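Local coordinates for protein QdtA (Thermoanaerobacterium thermosaccharolyticum, PDB 4O9E) that belongs to the WxcM-like family of the cupin clan and binds thymidine-5'-diphosphate within its beta-barrel fold, at residues A[51-56]-A[118-123]; A[69-74]-A[93-98]. All coordinates share one frame; numbering follows the deposited sequence.

Contact 1 of 2, residues A[51-56]-A[118-123]. Unlike the reference sequence in segment 51-56: Ser52 (reference Ala). With TYD (thymidine-5'-diphosphate), chain C.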
# COMPACT_ATOMS: atom_id res chain seq x y z
N HIS A 51 -3.36 -19.16 8.90
CA HIS A 51 -2.12 -19.71 8.39
C HIS A 51 -0.97 -18.98 9.03
O HIS A 51 -1.14 -17.99 9.75
CB HIS A 51 -2.03 -19.54 6.88
CG HIS A 51 -2.31 -18.16 6.38
ND1 HIS A 51 -1.46 -17.11 6.58
CD2 HIS A 51 -3.32 -17.68 5.61
CE1 HIS A 51 -1.91 -16.03 5.96
NE2 HIS A 51 -3.06 -16.35 5.38
N SER A 52 0.19 -19.52 8.69
CA SER A 52 1.49 -18.99 9.05
C SER A 52 2.33 -18.99 7.78
O SER A 52 1.88 -19.44 6.72
CB SER A 52 2.20 -19.97 9.98
OG SER A 52 3.07 -19.16 10.74
N HIS A 53 3.58 -18.57 7.97
CA HIS A 53 4.57 -18.66 6.92
C HIS A 53 5.87 -19.18 7.47
O HIS A 53 6.26 -18.88 8.59
CB HIS A 53 4.78 -17.29 6.26
CG HIS A 53 3.73 -16.97 5.26
ND1 HIS A 53 2.58 -16.27 5.58
CD2 HIS A 53 3.66 -17.20 3.92
CE1 HIS A 53 1.84 -16.13 4.49
NE2 HIS A 53 2.47 -16.70 3.48
N LYS A 54 6.54 -19.96 6.64
CA LYS A 54 7.87 -20.40 6.97
C LYS A 54 9.00 -19.38 6.85
O LYS A 54 9.85 -19.33 7.71
CB LYS A 54 8.24 -21.63 6.14
CG LYS A 54 7.47 -22.82 6.66
CD LYS A 54 6.62 -23.46 5.58
CE LYS A 54 7.42 -24.43 4.74
NZ LYS A 54 6.42 -24.82 3.71
N LYS A 55 9.03 -18.61 5.77
CA LYS A 55 10.18 -17.73 5.56
C LYS A 55 9.82 -16.27 5.32
O LYS A 55 10.64 -15.38 5.51
CB LYS A 55 10.99 -18.27 4.38
CG LYS A 55 11.91 -19.41 4.77
CD LYS A 55 12.36 -20.26 3.58
CE LYS A 55 12.35 -19.53 2.25
NZ LYS A 55 11.57 -20.31 1.24
N LEU A 56 8.57 -16.01 4.99
CA LEU A 56 8.17 -14.66 4.66
C LEU A 56 8.25 -13.77 5.88
O LEU A 56 7.86 -14.18 6.97
CB LEU A 56 6.74 -14.66 4.15
CG LEU A 56 6.16 -13.32 3.67
CD1 LEU A 56 6.89 -12.97 2.39
CD2 LEU A 56 4.67 -13.56 3.46
N GLU A 118 2.86 -20.20 -2.59
CA GLU A 118 1.87 -20.97 -1.83
C GLU A 118 2.57 -22.04 -1.00
O GLU A 118 2.09 -22.41 0.06
CB GLU A 118 0.76 -21.54 -2.71
CG GLU A 118 -0.33 -22.30 -1.95
CD GLU A 118 -1.08 -21.47 -0.91
OE1 GLU A 118 -1.41 -22.06 0.14
OE2 GLU A 118 -1.37 -20.26 -1.12
N THR A 119 3.79 -22.41 -1.36
CA THR A 119 4.49 -23.45 -0.64
C THR A 119 5.16 -22.92 0.63
O THR A 119 5.74 -23.67 1.42
CB THR A 119 5.60 -24.12 -1.47
OG1 THR A 119 6.78 -23.31 -1.47
CG2 THR A 119 5.16 -24.41 -2.90
N ASP A 120 5.15 -21.61 0.84
CA ASP A 120 5.74 -21.08 2.06
C ASP A 120 4.68 -21.05 3.15
O ASP A 120 5.04 -20.80 4.30
CB ASP A 120 6.31 -19.68 1.76
CG ASP A 120 7.11 -19.12 2.91
OD1 ASP A 120 7.96 -19.84 3.48
OD2 ASP A 120 6.85 -17.97 3.34
N TYR A 121 3.40 -21.14 2.79
CA TYR A 121 2.29 -21.01 3.73
C TYR A 121 2.21 -22.29 4.55
O TYR A 121 2.50 -23.35 4.02
CB TYR A 121 0.92 -20.94 3.05
CG TYR A 121 0.49 -19.59 2.55
CD1 TYR A 121 1.11 -19.04 1.44
CD2 TYR A 121 -0.61 -18.93 3.08
CE1 TYR A 121 0.69 -17.84 0.91
CE2 TYR A 121 -1.05 -17.73 2.55
CZ TYR A 121 -0.39 -17.19 1.46
OH TYR A 121 -0.76 -16.01 0.90
N ILE A 122 1.85 -22.17 5.82
CA ILE A 122 1.34 -23.31 6.57
C ILE A 122 -0.15 -23.13 6.87
O ILE A 122 -0.54 -22.24 7.62
CB ILE A 122 2.13 -23.50 7.87
CG1 ILE A 122 3.58 -23.88 7.59
CG2 ILE A 122 1.58 -24.70 8.61
CD1 ILE A 122 4.44 -23.86 8.83
N ARG A 123 -1.01 -23.87 6.20
CA ARG A 123 -2.45 -23.69 6.34
C ARG A 123 -3.10 -24.78 7.22
O ARG A 123 -4.25 -24.67 7.63
CB ARG A 123 -3.08 -23.73 4.95
CG ARG A 123 -2.59 -22.65 4.00
CD ARG A 123 -3.41 -22.70 2.72
NE ARG A 123 -3.18 -21.59 1.82
CZ ARG A 123 -3.67 -20.35 1.91
NH1 ARG A 123 -4.38 -19.94 2.95
NH2 ARG A 123 -3.40 -19.49 0.94
PA TYD C . -4.67 -15.83 1.52
O1A TYD C . -4.95 -17.31 1.44
O2A TYD C . -3.28 -15.28 1.79
O3A TYD C . -5.75 -14.87 2.22
PB TYD C . -5.88 -14.40 3.76
O1B TYD C . -7.01 -15.29 4.25
O2B TYD C . -6.29 -12.96 3.62
O3B TYD C . -4.56 -14.60 4.47
O5' TYD C . -5.09 -15.56 -0.01
C5' TYD C . -6.34 -15.67 -0.66
C4' TYD C . -6.02 -15.99 -2.12
O4' TYD C . -5.27 -14.98 -2.81
C3' TYD C . -5.17 -17.24 -2.26
O3' TYD C . -5.82 -18.02 -3.26
C2' TYD C . -3.83 -16.87 -2.87
C1' TYD C . -4.11 -15.50 -3.47
N1 TYD C . -2.97 -14.60 -3.32
C2 TYD C . -2.22 -14.22 -4.36
O2 TYD C . -2.49 -14.62 -5.50
N3 TYD C . -1.21 -13.34 -4.22
C4 TYD C . -0.87 -12.92 -2.99
O4 TYD C . 0.11 -12.17 -2.87
C5 TYD C . -1.61 -13.31 -1.89
C5M TYD C . -1.33 -12.81 -0.50
C6 TYD C . -2.69 -14.16 -2.09
O HOH W 1 9.13 -21.75 2.29
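The ring of Tyr121 is covered on both faces: His53 NE2 sits over the centre of one, 3.3 Å from Tyr121 CE1, while Glu118 OE2 and Arg123 NH2 lie over the other, both offset toward the rim. One edge of the same ring points at the face of His51 in an edge-to-face pair with planes 71° apart, completing an aromatic cluster that spans strand 47-53 and the edge strand 121-122 of a cupin sheet. These strands run antiparallel, Ser52 and Ile122 forming the hydrogen-bonded pair and His53 and Tyr121 the non-hydrogen-bonded one. Two rings of the cluster, His51 and Tyr121, together with Arg123, reach thymidine-5'-diphosphate: His51 NE2 points at O3B, the modelled 2.5 Å being doubtfully short, Tyr121 OH lies 2.8 Å from O2A, and Arg123 NH2 binds O1A at 2.7 Å. Glu118 grips the guanidinium through two bonds, Arg123 NE to OE1 and NH2 to OE2 at 3.0 Å, which would limit its rotation. Arg35, Arg48 and Gly49 also bond the ligand. At the far end, the Asp120 carboxylate, swung beside the carbonyl carbon (chi1 -172°), accepts backbone N-H groups of the turn after strand 47-53. Lys55 N meets the syn lone pair of Asp120 OD1 at 2.8 Å, and Leu56 N lies 3.1 Å from Asp120 OD2.

Contact 2 of 2, residues A[69-74]-A[93-98]. Unlike the reference sequence in segment 93-98: Leu94 (reference Phe), Val95 (reference Leu). With TDR (thymine), chain D.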
# COMPACT_ATOMS: atom_id res chain seq x y z
N ILE A 69 -6.45 -8.49 14.50
CA ILE A 69 -5.52 -9.55 14.11
C ILE A 69 -5.27 -10.42 15.34
O ILE A 69 -4.76 -9.97 16.38
CB ILE A 69 -4.17 -8.98 13.62
CG1 ILE A 69 -4.35 -7.82 12.63
CG2 ILE A 69 -3.23 -10.06 13.09
CD1 ILE A 69 -5.10 -8.10 11.34
N ARG A 70 -5.68 -11.67 15.19
CA ARG A 70 -5.46 -12.69 16.22
C ARG A 70 -4.18 -13.41 15.83
O ARG A 70 -4.13 -14.07 14.79
CB ARG A 70 -6.59 -13.72 16.27
CG ARG A 70 -6.33 -14.89 17.21
CD ARG A 70 -7.53 -15.84 17.33
NE ARG A 70 -8.74 -15.05 17.61
CZ ARG A 70 -9.75 -14.84 16.78
NH1 ARG A 70 -9.80 -15.40 15.57
NH2 ARG A 70 -10.73 -14.04 17.19
N LEU A 71 -3.20 -13.27 16.72
CA LEU A 71 -1.89 -13.86 16.60
C LEU A 71 -1.68 -14.94 17.64
O LEU A 71 -1.99 -14.76 18.82
CB LEU A 71 -0.83 -12.80 16.85
CG LEU A 71 -0.91 -11.52 16.03
CD1 LEU A 71 0.07 -10.52 16.62
CD2 LEU A 71 -0.67 -11.82 14.55
N LYS A 72 -1.10 -16.05 17.20
CA LYS A 72 -0.93 -17.19 18.08
C LYS A 72 0.40 -17.82 17.79
O LYS A 72 0.75 -18.00 16.62
CB LYS A 72 -1.97 -18.25 17.74
CG LYS A 72 -3.40 -17.78 17.96
CD LYS A 72 -4.45 -18.79 17.51
CE LYS A 72 -4.11 -20.18 18.00
NZ LYS A 72 -5.41 -20.82 18.32
N ILE A 73 1.09 -18.20 18.85
CA ILE A 73 2.17 -19.17 18.77
C ILE A 73 1.84 -20.12 19.93
O ILE A 73 0.96 -19.79 20.72
CB ILE A 73 3.53 -18.48 18.95
CG1 ILE A 73 3.69 -17.83 20.32
CG2 ILE A 73 3.74 -17.40 17.90
CD1 ILE A 73 5.10 -17.42 20.69
N PRO A 74 2.49 -21.29 20.00
CA PRO A 74 2.12 -22.25 21.05
C PRO A 74 2.07 -21.58 22.41
O PRO A 74 3.03 -20.92 22.82
CB PRO A 74 3.24 -23.28 20.95
CG PRO A 74 3.49 -23.31 19.47
CD PRO A 74 3.55 -21.84 19.15
N PRO A 93 8.23 -15.21 10.62
CA PRO A 93 7.99 -16.64 10.48
C PRO A 93 7.40 -17.31 11.72
O PRO A 93 7.73 -16.95 12.85
CB PRO A 93 9.37 -17.23 10.21
CG PRO A 93 10.10 -16.14 9.49
CD PRO A 93 9.57 -14.86 10.10
N LEU A 94 6.49 -18.23 11.42
CA LEU A 94 5.96 -19.22 12.35
C LEU A 94 5.05 -18.63 13.43
O LEU A 94 4.94 -19.15 14.54
CB LEU A 94 7.08 -20.05 12.93
CG LEU A 94 7.81 -21.00 11.97
CD1 LEU A 94 8.60 -21.98 12.83
CD2 LEU A 94 6.88 -21.79 11.07
N VAL A 95 4.37 -17.55 13.07
CA VAL A 95 3.29 -17.04 13.88
C VAL A 95 2.03 -17.31 13.08
O VAL A 95 1.95 -17.04 11.88
CB VAL A 95 3.48 -15.53 14.06
CG1 VAL A 95 2.37 -14.89 14.85
CG2 VAL A 95 4.83 -15.26 14.71
N TRP A 96 1.00 -17.75 13.79
CA TRP A 96 -0.25 -18.11 13.16
C TRP A 96 -1.15 -16.88 13.18
O TRP A 96 -1.22 -16.13 14.14
CB TRP A 96 -0.86 -19.35 13.84
CG TRP A 96 -2.24 -19.76 13.33
CD1 TRP A 96 -3.45 -19.24 13.72
CD2 TRP A 96 -2.54 -20.74 12.33
NE1 TRP A 96 -4.47 -19.81 13.01
CE2 TRP A 96 -3.95 -20.79 12.21
CE3 TRP A 96 -1.77 -21.63 11.58
CZ2 TRP A 96 -4.60 -21.62 11.31
CZ3 TRP A 96 -2.41 -22.49 10.73
CH2 TRP A 96 -3.81 -22.50 10.61
N ARG A 97 -1.81 -16.55 12.08
CA ARG A 97 -2.72 -15.44 12.26
C ARG A 97 -4.11 -15.59 11.68
O ARG A 97 -4.30 -16.30 10.69
CB ARG A 97 -2.12 -14.15 11.72
CG ARG A 97 -1.93 -14.12 10.22
CD ARG A 97 -1.70 -12.67 9.84
NE ARG A 97 -1.81 -12.46 8.40
CZ ARG A 97 -0.89 -12.86 7.55
NH1 ARG A 97 0.20 -13.45 8.04
NH2 ARG A 97 -1.06 -12.62 6.25
N GLU A 98 -5.02 -14.78 12.22
CA GLU A 98 -6.40 -14.74 11.75
C GLU A 98 -6.80 -13.28 11.85
O GLU A 98 -6.28 -12.54 12.68
CB GLU A 98 -7.31 -15.68 12.54
CG GLU A 98 -6.88 -17.14 12.57
CD GLU A 98 -7.44 -17.95 13.74
OE1 GLU A 98 -8.31 -17.39 14.42
OE2 GLU A 98 -7.02 -19.11 13.98
N1 TDR D . -8.18 -24.42 15.23
C2 TDR D . -7.96 -23.42 14.37
O2 TDR D . -8.09 -23.62 13.14
N3 TDR D . -7.60 -22.22 14.82
C4 TDR D . -7.46 -21.98 16.13
O4 TDR D . -7.13 -20.81 16.42
C5 TDR D . -7.69 -23.08 17.12
CM5 TDR D . -7.59 -23.06 18.62
C6 TDR D . -8.05 -24.29 16.56
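Two neighbouring antiparallel strands of a cupin beta-sheet, 67-73 and 96-100, meet here, and the face bearing Arg70, Lys72, Trp96 and Glu98 holds a bound thymine. Glu98 joins the pieces. Its OE1 takes a salt bridge from Arg70 NH1 at 2.7 Å, the nitrogen arriving nearly in line with the C-O bond and the oxygen lying close to the guanidinium plane; a bend at chi3 (-50°) of Arg70 turns the group back to the carboxylate. Glu98 OE2 accepts Trp96 NE1 at 2.8 Å, on its anti side, and also thymine N3 at 3.3 Å. Lys72 runs alongside Trp96, with CD 3.9 Å from Trp96 CD1, and its NZ binds thymine O4 at 2.6 Å. The indole also meets Tyr125 edge-to-face. On the other face, Leu71 CD2 packs on Arg97 CB at 3.9 Å, beyond which the Arg97 chain leads away from strand 67-73; farther along, Ile73 CG2 touches Val95 CG2 at 4.0 Å. Backbone bonds in both directions link Arg70 with Glu98 and Lys72 with Trp96, fixing the register in which both pairs put their side chains on the thymine side. The arrangement is an antiparallel strand ladder in a cupin beta-barrel, with the thymine held on the face of Lys72 and Glu98.

Contacts 1 and 2 belong to one antiparallel sheet, in which strands 47-53 and 96-100 are neighbours; strand 121-122 forms its edge within the chain, whereas strand 67-73 lies inside it. The two contacts meet directly: His51 O lies 2.8 Å from Arg97 N, and Ser52 OG 2.7 Å from Val95 O, both probable hydrogen bonds. Both are mainly buried, but contact 1 includes four exposed residues and contact 2 none. Their chemistry differs: contact 1 combines an aromatic cluster with carboxylate-to-backbone bonds, contact 2 a salt bridge beside an indole. His51, Tyr121 and Arg123 contact the diphosphate; Lys72 and Glu98 bond the thymine. Arg97 also approaches the thymidine-5'-diphosphate, bringing contact 2 to the site of contact 1.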